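Local coordinates for protein MAU2 chromatid cohesion factor homolog (Saccharomyces cerevisiae, PDB 4XDN) that forms a complex with Scc2 that is required for the association of cohesin with chromosomes, and so takes part in sister chromatid cohesion, at residues Leu259-Gln264 against Asn276-Phe281; Asn280-Asn285 against Lys318-Ile323. All coordinates share one frame; numbering follows the deposited sequence.

How the interactions relate
Both interactions use helix 272-291, which faces helix 250-266 in interaction 1 and helix 317-331 in interaction 2; they share Asn-280 and Phe-281, and their centres lie about 10 Å apart. Each is largely buried, but each has one more open member, Glu-277 in the first and Lys-321 in the second. The first divides into a small apolar pair and two glutamates with a water between them, whereas the second is a larger, aromatic contact built around Phe-282 with no hydrogen bond across it. They meet directly where Phe-278 CE1 lies 4.1 Å from Leu-320 CD2, and the Phe-278 and Phe-282 rings also touch, so apolar side chains of three helices come together.

Interaction 1 (Leu259-Gln264 against Asn276-Phe281); sequences LEMVIQ and NEFKNF
Met-261 reaches across to the rim of the Phe-278 ring, and beside this apolar pair Glu-260 meets Glu-277. Starting at its CB, the methionine is still 4.7 Å from Phe-278 CE2. The next atom, CG, makes the contact: it lies near the ring plane, 4.0 Å from CE2 of Phe-278 and only slightly farther from CD2, so it meets the edge and not a face. From there the chain bends at chi2 (-68°) and again at chi3, which carries SD and CE off the ring edge; Met-261 SD is already 5.3 Å from Phe-278 CD2. The side chain also packs on His-274, Leu-324 and Leu-327. Helices 250-266 and 272-291 follow one another in the chain and run in opposite directions, a helical hairpin of the kind from which the all-helical, TPR-like superhelix of the Scc4/Mau2 family is built. Their backbones stay well separated here, with CA of Met-261 and CA of Phe-278 9.5 Å apart, and side chains span the gap. The buried Glu-260 and the partly exposed Glu-277, both extended beyond CG, cross at about a right angle with their carboxylate planes perpendicular, bringing Glu-260 OE1 to 3.8 Å from Glu-277 OE1. These like charges would be expected to repel, but a water lies between them, placed to donate to Glu-277 OE1 (2.8 Å) and Glu-260 OE2 (3.2 Å), though it has more acceptors in reach than protons. Glu-260 OE2 also forms a salt bridge with Lys-256, one turn earlier on its own helix, which probably offsets part of the charge.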
ATOM      1  N   LEU A 259      -4.728   2.708  10.213  1.00 28.27           N
ATOM      2  CA  LEU A 259      -3.578   3.534   9.885  1.00 29.64           C
ATOM      3  C   LEU A 259      -2.595   3.588  11.048  1.00 29.34           C
ATOM      4  O   LEU A 259      -1.385   3.636  10.838  1.00 29.99           O
ATOM      5  CB  LEU A 259      -4.021   4.946   9.499  1.00 31.08           C
ATOM      6  CG  LEU A 259      -4.746   5.078   8.159  1.00 32.92           C
ATOM      7  CD1 LEU A 259      -5.153   6.526   7.923  1.00 35.37           C
ATOM      8  CD2 LEU A 259      -3.890   4.574   7.011  1.00 32.38           C
ATOM      9  N   GLU A 260      -3.116   3.572  12.269  1.00 29.45           N
ATOM     10  CA  GLU A 260      -2.266   3.576  13.451  1.00 34.38           C
ATOM     11  C   GLU A 260      -1.489   2.262  13.546  1.00 35.17           C
ATOM     12  O   GLU A 260      -0.367   2.231  14.046  1.00 37.99           O
ATOM     13  CB  GLU A 260      -3.098   3.809  14.713  1.00 37.40           C
ATOM     14  CG  GLU A 260      -3.574   5.249  14.875  1.00 38.75           C
ATOM     15  CD  GLU A 260      -4.415   5.461  16.123  1.00 41.49           C
ATOM     16  OE1 GLU A 260      -5.123   4.520  16.536  1.00 42.32           O
ATOM     17  OE2 GLU A 260      -4.367   6.573  16.692  1.00 42.91           O
ATOM     18  N   MET A 261      -2.092   1.184  13.056  1.00 33.85           N
ATOM     19  CA  MET A 261      -1.423  -0.110  12.998  1.00 35.86           C
ATOM     20  C   MET A 261      -0.288  -0.091  11.979  1.00 33.05           C
ATOM     21  O   MET A 261       0.806  -0.590  12.246  1.00 32.52           O
ATOM     22  CB  MET A 261      -2.421  -1.215  12.650  1.00 37.02           C
ATOM     23  CG  MET A 261      -3.014  -1.922  13.858  1.00 39.48           C
ATOM     24  SD  MET A 261      -1.804  -2.904  14.767  1.00 50.95           S
ATOM     25  CE  MET A 261      -1.408  -4.169  13.562  1.00 80.77           C
ATOM     26  N   VAL A 262      -0.554   0.488  10.812  1.00 32.87           N
ATOM     27  CA  VAL A 262       0.449   0.571   9.756  1.00 32.90           C
ATOM     28  C   VAL A 262       1.620   1.444  10.199  1.00 35.50           C
ATOM     29  O   VAL A 262       2.770   1.162   9.866  1.00 35.07           O
ATOM     30  CB  VAL A 262      -0.152   1.136   8.448  1.00 31.91           C
ATOM     31  CG1 VAL A 262       0.932   1.339   7.389  1.00 31.29           C
ATOM     32  CG2 VAL A 262      -1.233   0.208   7.917  1.00 31.57           C
ATOM     33  N   ILE A 263       1.326   2.503  10.949  1.00 37.39           N
ATOM     34  CA  ILE A 263       2.370   3.389  11.447  1.00 39.01           C
ATOM     35  C   ILE A 263       3.319   2.606  12.351  1.00 39.15           C
ATOM     36  O   ILE A 263       4.538   2.721  12.222  1.00 39.16           O
ATOM     37  CB  ILE A 263       1.782   4.597  12.212  1.00 42.31           C
ATOM     38  CG1 ILE A 263       1.109   5.560  11.232  1.00 43.77           C
ATOM     39  CG2 ILE A 263       2.876   5.351  12.971  1.00 43.35           C
ATOM     40  CD1 ILE A 263       0.247   6.625  11.890  1.00 45.25           C
ATOM     41  N   GLN A 264       2.760   1.808  13.256  1.00 38.36           N
ATOM     42  CA  GLN A 264       3.570   0.989  14.156  1.00 41.05           C
ATOM     43  C   GLN A 264       4.377  -0.037  13.373  1.00 40.02           C
ATOM     44  O   GLN A 264       5.524  -0.329  13.713  1.00 39.85           O
ATOM     45  CB  GLN A 264       2.690   0.280  15.190  1.00 42.02           C
ATOM     46  CG  GLN A 264       2.036   1.215  16.191  1.00 45.59           C
ATOM     47  CD  GLN A 264       3.045   2.053  16.949  1.00 48.09           C
ATOM     48  OE1 GLN A 264       2.996   3.282  16.916  1.00 50.81           O
ATOM     49  NE2 GLN A 264       3.968   1.390  17.637  1.00 48.27           N
ATOM     50  N   ASN A 276      -5.296  -3.886  21.216  1.00 44.46           N
ATOM     51  CA  ASN A 276      -6.333  -3.805  22.234  1.00 46.92           C
ATOM     52  C   ASN A 276      -7.396  -2.766  21.885  1.00 44.98           C
ATOM     53  O   ASN A 276      -8.567  -2.932  22.225  1.00 45.26           O
ATOM     54  CB  ASN A 276      -5.714  -3.483  23.597  1.00 51.30           C
ATOM     55  CG  ASN A 276      -4.801  -4.589  24.097  1.00 55.98           C
ATOM     56  OD1 ASN A 276      -4.945  -5.751  23.714  1.00 57.30           O
ATOM     57  ND2 ASN A 276      -3.857  -4.230  24.959  1.00 58.24           N
ATOM     58  N   GLU A 277      -6.990  -1.700  21.205  1.00 44.84           N
ATOM     59  CA  GLU A 277      -7.933  -0.675  20.773  1.00 48.09           C
ATOM     60  C   GLU A 277      -8.902  -1.244  19.743  1.00 46.31           C
ATOM     61  O   GLU A 277     -10.105  -0.999  19.810  1.00 45.70           O
ATOM     62  CB  GLU A 277      -7.195   0.532  20.193  1.00 53.33           C
ATOM     63  CG  GLU A 277      -6.444   1.347  21.233  1.00 61.21           C
ATOM     64  CD  GLU A 277      -5.831   2.609  20.659  1.00 66.50           C
ATOM     65  OE1 GLU A 277      -6.516   3.305  19.878  1.00 67.04           O
ATOM     66  OE2 GLU A 277      -4.662   2.904  20.991  1.00 69.77           O
ATOM     67  N   PHE A 278      -8.368  -2.007  18.793  1.00 45.61           N
ATOM     68  CA  PHE A 278      -9.195  -2.668  17.790  1.00 44.86           C
ATOM     69  C   PHE A 278     -10.152  -3.650  18.454  1.00 43.63           C
ATOM     70  O   PHE A 278     -11.317  -3.756  18.068  1.00 42.58           O
ATOM     71  CB  PHE A 278      -8.325  -3.404  16.768  1.00 45.06           C
ATOM     72  CG  PHE A 278      -8.251  -2.725  15.430  1.00 43.05           C
ATOM     73  CD1 PHE A 278      -9.396  -2.524  14.678  1.00 42.78           C
ATOM     74  CD2 PHE A 278      -7.034  -2.312  14.914  1.00 42.46           C
ATOM     75  CE1 PHE A 278      -9.332  -1.908  13.443  1.00 44.05           C
ATOM     76  CE2 PHE A 278      -6.960  -1.699  13.681  1.00 42.20           C
ATOM     77  CZ  PHE A 278      -8.113  -1.495  12.941  1.00 44.08           C
ATOM     78  N   LYS A 279      -9.644  -4.369  19.453  1.00 44.56           N
ATOM     79  CA  LYS A 279     -10.440  -5.330  20.206  1.00 45.66           C
ATOM     80  C   LYS A 279     -11.642  -4.652  20.857  1.00 46.32           C
ATOM     81  O   LYS A 279     -12.774  -5.109  20.710  1.00 46.85           O
ATOM     82  CB  LYS A 279      -9.570  -6.013  21.267  1.00 48.49           C
ATOM     83  CG  LYS A 279     -10.331  -6.816  22.320  1.00 52.69           C
ATOM     84  CD  LYS A 279      -9.391  -7.286  23.418  1.00 56.61           C
ATOM     85  CE  LYS A 279     -10.152  -7.700  24.669  1.00 61.90           C
ATOM     86  NZ  LYS A 279      -9.255  -7.796  25.856  1.00 65.56           N
ATOM     87  N   ASN A 280     -11.387  -3.563  21.576  1.00 47.75           N
ATOM     88  CA  ASN A 280     -12.455  -2.813  22.223  1.00 51.15           C
ATOM     89  C   ASN A 280     -13.415  -2.230  21.191  1.00 48.12           C
ATOM     90  O   ASN A 280     -14.629  -2.233  21.388  1.00 48.50           O
ATOM     91  CB  ASN A 280     -11.878  -1.693  23.092  1.00 55.77           C
ATOM     92  CG  ASN A 280     -11.024  -2.219  24.232  1.00 61.42           C
ATOM     93  OD1 ASN A 280     -11.136  -3.381  24.625  1.00 62.43           O
ATOM     94  ND2 ASN A 280     -10.166  -1.359  24.773  1.00 63.77           N
ATOM     95  N   PHE A 281     -12.858  -1.737  20.089  1.00 45.70           N
ATOM     96  CA  PHE A 281     -13.655  -1.172  19.007  1.00 45.85           C
ATOM     97  C   PHE A 281     -14.630  -2.202  18.447  1.00 45.92           C
ATOM     98  O   PHE A 281     -15.817  -1.921  18.283  1.00 46.49           O
ATOM     99  CB  PHE A 281     -12.744  -0.645  17.894  1.00 42.91           C
ATOM    100  CG  PHE A 281     -13.481  -0.227  16.655  1.00 41.25           C
ATOM    101  CD1 PHE A 281     -14.248   0.925  16.644  1.00 41.80           C
ATOM    102  CD2 PHE A 281     -13.403  -0.986  15.499  1.00 40.20           C
ATOM    103  CE1 PHE A 281     -14.926   1.310  15.508  1.00 41.15           C
ATOM    104  CE2 PHE A 281     -14.079  -0.603  14.356  1.00 39.04           C
ATOM    105  CZ  PHE A 281     -14.842   0.548  14.362  1.00 39.90           C
TER
HETATM  106  O   HOH W   1      -5.743   5.968  19.524  1.00 67.56           O

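Interaction 2 (Asn280-Asn285 against Lys318-Ile323); sequences NFFDTN and KELKNI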
ATOM      1  N   ASN A 280     -11.387  -3.563  21.576  1.00 47.75           N
ATOM      2  CA  ASN A 280     -12.455  -2.813  22.223  1.00 51.15           C
ATOM      3  C   ASN A 280     -13.415  -2.230  21.191  1.00 48.12           C
ATOM      4  O   ASN A 280     -14.629  -2.233  21.388  1.00 48.50           O
ATOM      5  CB  ASN A 280     -11.878  -1.693  23.092  1.00 55.77           C
ATOM      6  CG  ASN A 280     -11.024  -2.219  24.232  1.00 61.42           C
ATOM      7  OD1 ASN A 280     -11.136  -3.381  24.625  1.00 62.43           O
ATOM      8  ND2 ASN A 280     -10.166  -1.359  24.773  1.00 63.77           N
ATOM      9  N   PHE A 281     -12.858  -1.737  20.089  1.00 45.70           N
ATOM     10  CA  PHE A 281     -13.655  -1.172  19.007  1.00 45.85           C
ATOM     11  C   PHE A 281     -14.630  -2.202  18.447  1.00 45.92           C
ATOM     12  O   PHE A 281     -15.817  -1.921  18.283  1.00 46.49           O
ATOM     13  CB  PHE A 281     -12.744  -0.645  17.894  1.00 42.91           C
ATOM     14  CG  PHE A 281     -13.481  -0.227  16.655  1.00 41.25           C
ATOM     15  CD1 PHE A 281     -14.248   0.925  16.644  1.00 41.80           C
ATOM     16  CD2 PHE A 281     -13.403  -0.986  15.499  1.00 40.20           C
ATOM     17  CE1 PHE A 281     -14.926   1.310  15.508  1.00 41.15           C
ATOM     18  CE2 PHE A 281     -14.079  -0.603  14.356  1.00 39.04           C
ATOM     19  CZ  PHE A 281     -14.842   0.548  14.362  1.00 39.90           C
ATOM     20  N   PHE A 282     -14.125  -3.398  18.165  1.00 45.20           N
ATOM     21  CA  PHE A 282     -14.950  -4.472  17.625  1.00 44.46           C
ATOM     22  C   PHE A 282     -16.050  -4.882  18.598  1.00 47.85           C
ATOM     23  O   PHE A 282     -17.178  -5.153  18.187  1.00 47.11           O
ATOM     24  CB  PHE A 282     -14.086  -5.689  17.283  1.00 42.85           C
ATOM     25  CG  PHE A 282     -13.236  -5.517  16.052  1.00 40.65           C
ATOM     26  CD1 PHE A 282     -13.710  -4.826  14.950  1.00 41.53           C
ATOM     27  CD2 PHE A 282     -11.961  -6.056  15.995  1.00 40.17           C
ATOM     28  CE1 PHE A 282     -12.930  -4.672  13.821  1.00 39.99           C
ATOM     29  CE2 PHE A 282     -11.176  -5.905  14.868  1.00 38.09           C
ATOM     30  CZ  PHE A 282     -11.662  -5.212  13.780  1.00 37.97           C
ATOM     31  N   ASP A 283     -15.721  -4.924  19.885  1.00 50.46           N
ATOM     32  CA  ASP A 283     -16.681  -5.342  20.902  1.00 52.98           C
ATOM     33  C   ASP A 283     -17.911  -4.442  20.936  1.00 54.61           C
ATOM     34  O   ASP A 283     -19.010  -4.896  21.257  1.00 56.19           O
ATOM     35  CB  ASP A 283     -16.026  -5.353  22.288  1.00 54.84           C
ATOM     36  CG  ASP A 283     -15.050  -6.499  22.468  1.00 56.24           C
ATOM     37  OD1 ASP A 283     -15.127  -7.482  21.701  1.00 55.11           O
ATOM     38  OD2 ASP A 283     -14.213  -6.421  23.391  1.00 59.24           O
ATOM     39  N   THR A 284     -17.723  -3.170  20.598  1.00 54.92           N
ATOM     40  CA  THR A 284     -18.771  -2.166  20.765  1.00 57.94           C
ATOM     41  C   THR A 284     -19.330  -1.636  19.446  1.00 54.60           C
ATOM     42  O   THR A 284     -20.404  -1.037  19.429  1.00 55.29           O
ATOM     43  CB  THR A 284     -18.248  -0.971  21.584  1.00 62.03           C
ATOM     44  OG1 THR A 284     -17.128  -0.381  20.914  1.00 62.66           O
ATOM     45  CG2 THR A 284     -17.819  -1.424  22.973  1.00 64.07           C
ATOM     46  N   ASN A 285     -18.609  -1.857  18.348  1.00 51.90           N
ATOM     47  CA  ASN A 285     -18.983  -1.283  17.056  1.00 51.67           C
ATOM     48  C   ASN A 285     -19.056  -2.305  15.923  1.00 48.95           C
ATOM     49  O   ASN A 285     -19.241  -1.935  14.763  1.00 47.70           O
ATOM     50  CB  ASN A 285     -17.999  -0.176  16.677  1.00 53.31           C
ATOM     51  CG  ASN A 285     -18.008   0.971  17.667  1.00 57.04           C
ATOM     52  OD1 ASN A 285     -17.258   0.973  18.643  1.00 59.44           O
ATOM     53  ND2 ASN A 285     -18.862   1.957  17.421  1.00 57.78           N
ATOM     54  N   LYS A 318     -15.826  -8.292   8.354  1.00 38.40           N
ATOM     55  CA  LYS A 318     -15.032  -9.466   7.999  1.00 39.95           C
ATOM     56  C   LYS A 318     -13.756  -9.070   7.265  1.00 35.93           C
ATOM     57  O   LYS A 318     -12.677  -9.587   7.559  1.00 33.36           O
ATOM     58  CB  LYS A 318     -15.843 -10.432   7.134  1.00 44.27           C
ATOM     59  CG  LYS A 318     -16.832 -11.288   7.907  1.00 51.54           C
ATOM     60  CD  LYS A 318     -17.015 -12.645   7.239  1.00 56.16           C
ATOM     61  CE  LYS A 318     -18.063 -13.491   7.949  1.00 60.27           C
ATOM     62  NZ  LYS A 318     -19.438 -12.948   7.764  1.00 62.61           N
ATOM     63  N   GLU A 319     -13.884  -8.157   6.308  1.00 33.68           N
ATOM     64  CA  GLU A 319     -12.738  -7.704   5.532  1.00 34.91           C
ATOM     65  C   GLU A 319     -11.721  -7.012   6.429  1.00 32.31           C
ATOM     66  O   GLU A 319     -10.514  -7.155   6.240  1.00 33.86           O
ATOM     67  CB  GLU A 319     -13.174  -6.749   4.417  1.00 37.57           C
ATOM     68  CG  GLU A 319     -13.846  -7.417   3.221  1.00 42.70           C
ATOM     69  CD  GLU A 319     -15.299  -7.767   3.476  1.00 46.93           C
ATOM     70  OE1 GLU A 319     -15.703  -7.836   4.655  1.00 47.65           O
ATOM     71  OE2 GLU A 319     -16.039  -7.972   2.490  1.00 50.89           O
ATOM     72  N   LEU A 320     -12.215  -6.266   7.411  1.00 29.76           N
ATOM     73  CA  LEU A 320     -11.351  -5.486   8.285  1.00 31.37           C
ATOM     74  C   LEU A 320     -10.489  -6.383   9.170  1.00 32.42           C
ATOM     75  O   LEU A 320      -9.282  -6.170   9.284  1.00 32.73           O
ATOM     76  CB  LEU A 320     -12.187  -4.539   9.149  1.00 32.32           C
ATOM     77  CG  LEU A 320     -11.413  -3.680  10.151  1.00 31.12           C
ATOM     78  CD1 LEU A 320     -10.330  -2.865   9.464  1.00 30.56           C
ATOM     79  CD2 LEU A 320     -12.366  -2.769  10.895  1.00 32.73           C
ATOM     80  N   LYS A 321     -11.110  -7.378   9.795  1.00 32.25           N
ATOM     81  CA  LYS A 321     -10.375  -8.311  10.639  1.00 33.67           C
ATOM     82  C   LYS A 321      -9.331  -9.056   9.819  1.00 33.18           C
ATOM     83  O   LYS A 321      -8.223  -9.309  10.292  1.00 32.96           O
ATOM     84  CB  LYS A 321     -11.324  -9.306  11.309  1.00 38.24           C
ATOM     85  CG  LYS A 321     -12.082  -8.729  12.494  1.00 42.91           C
ATOM     86  CD  LYS A 321     -12.604  -9.814  13.430  1.00 49.78           C
ATOM     87  CE  LYS A 321     -11.485 -10.512  14.200  1.00 55.15           C
ATOM     88  NZ  LYS A 321     -10.652  -9.559  14.992  1.00 58.13           N
ATOM     89  N   ASN A 322      -9.691  -9.396   8.585  1.00 33.75           N
ATOM     90  CA  ASN A 322      -8.773 -10.067   7.672  1.00 33.19           C
ATOM     91  C   ASN A 322      -7.521  -9.221   7.432  1.00 32.75           C
ATOM     92  O   ASN A 322      -6.405  -9.739   7.447  1.00 33.15           O
ATOM     93  CB  ASN A 322      -9.474 -10.367   6.345  1.00 31.38           C
ATOM     94  CG  ASN A 322      -8.694 -11.337   5.474  1.00 31.58           C
ATOM     95  OD1 ASN A 322      -8.214 -12.371   5.944  1.00 31.53           O
ATOM     96  ND2 ASN A 322      -8.564 -11.005   4.193  1.00 30.06           N
ATOM     97  N   ILE A 323      -7.719  -7.921   7.218  1.00 29.22           N
ATOM     98  CA  ILE A 323      -6.610  -6.986   7.035  1.00 24.81           C
ATOM     99  C   ILE A 323      -5.777  -6.893   8.311  1.00 26.23           C
ATOM    100  O   ILE A 323      -4.549  -6.932   8.262  1.00 23.81           O
ATOM    101  CB  ILE A 323      -7.110  -5.567   6.653  1.00 32.20           C
ATOM    102  CG1 ILE A 323      -7.799  -5.575   5.282  1.00 33.80           C
ATOM    103  CG2 ILE A 323      -5.957  -4.556   6.654  1.00 31.10           C
ATOM    104  CD1 ILE A 323      -6.877  -5.843   4.099  1.00 35.68           C
TER
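Phe-282 is met by two consecutive residues of the facing helix, Leu-320 at the edge of its ring and Lys-321 with its CG above it, off centre. Leu-320, the first of them, points at helix 272-291. With CG placed opposite the backbone nitrogen (chi1 178°), the branch is turned to the ring edge: CG lies in the plane of the phenylalanine ring, 3.9 Å from Phe-282 CZ, and the methyl CD2 comes to 3.5 Å from Phe-282 CE1. The same methyl looks onto the edge of a second ring, 4.4 Å from Phe-281 CE2, and Leu-320 also packs on Ala-254 of helix 250-266. The segments 280-285 and 318-323 are nearly antiparallel (171°), with axes 12.7 Å apart, a wide spacing that the large phenylalanine bridges. Between these two helices of the all-helical, TPR-like fold the chain passes through a two-stranded antiparallel hairpin, 297-302 and 305-310. Lys-321 comes next, leaving its helix less directly toward the partner. Its CG makes a CH-pi contact with the Phe-282 ring, 4.2 Å from the ring centroid and 29° from the normal. Beyond CG the chain arches away from the ring, and bends at chi3 and chi4 bring NZ back to 3.7 Å from Phe-282 CE2, in an oblique approach. Tyr-317, just before the segment, adds an edge-to-face contact to the same Phe-282 ring. Farther along, Asn-322 serves another interface, its ND2 hydrogen-bonded to Thr-355 OG1, while Ile-323 packs on an apolar side chain of the other protein chain.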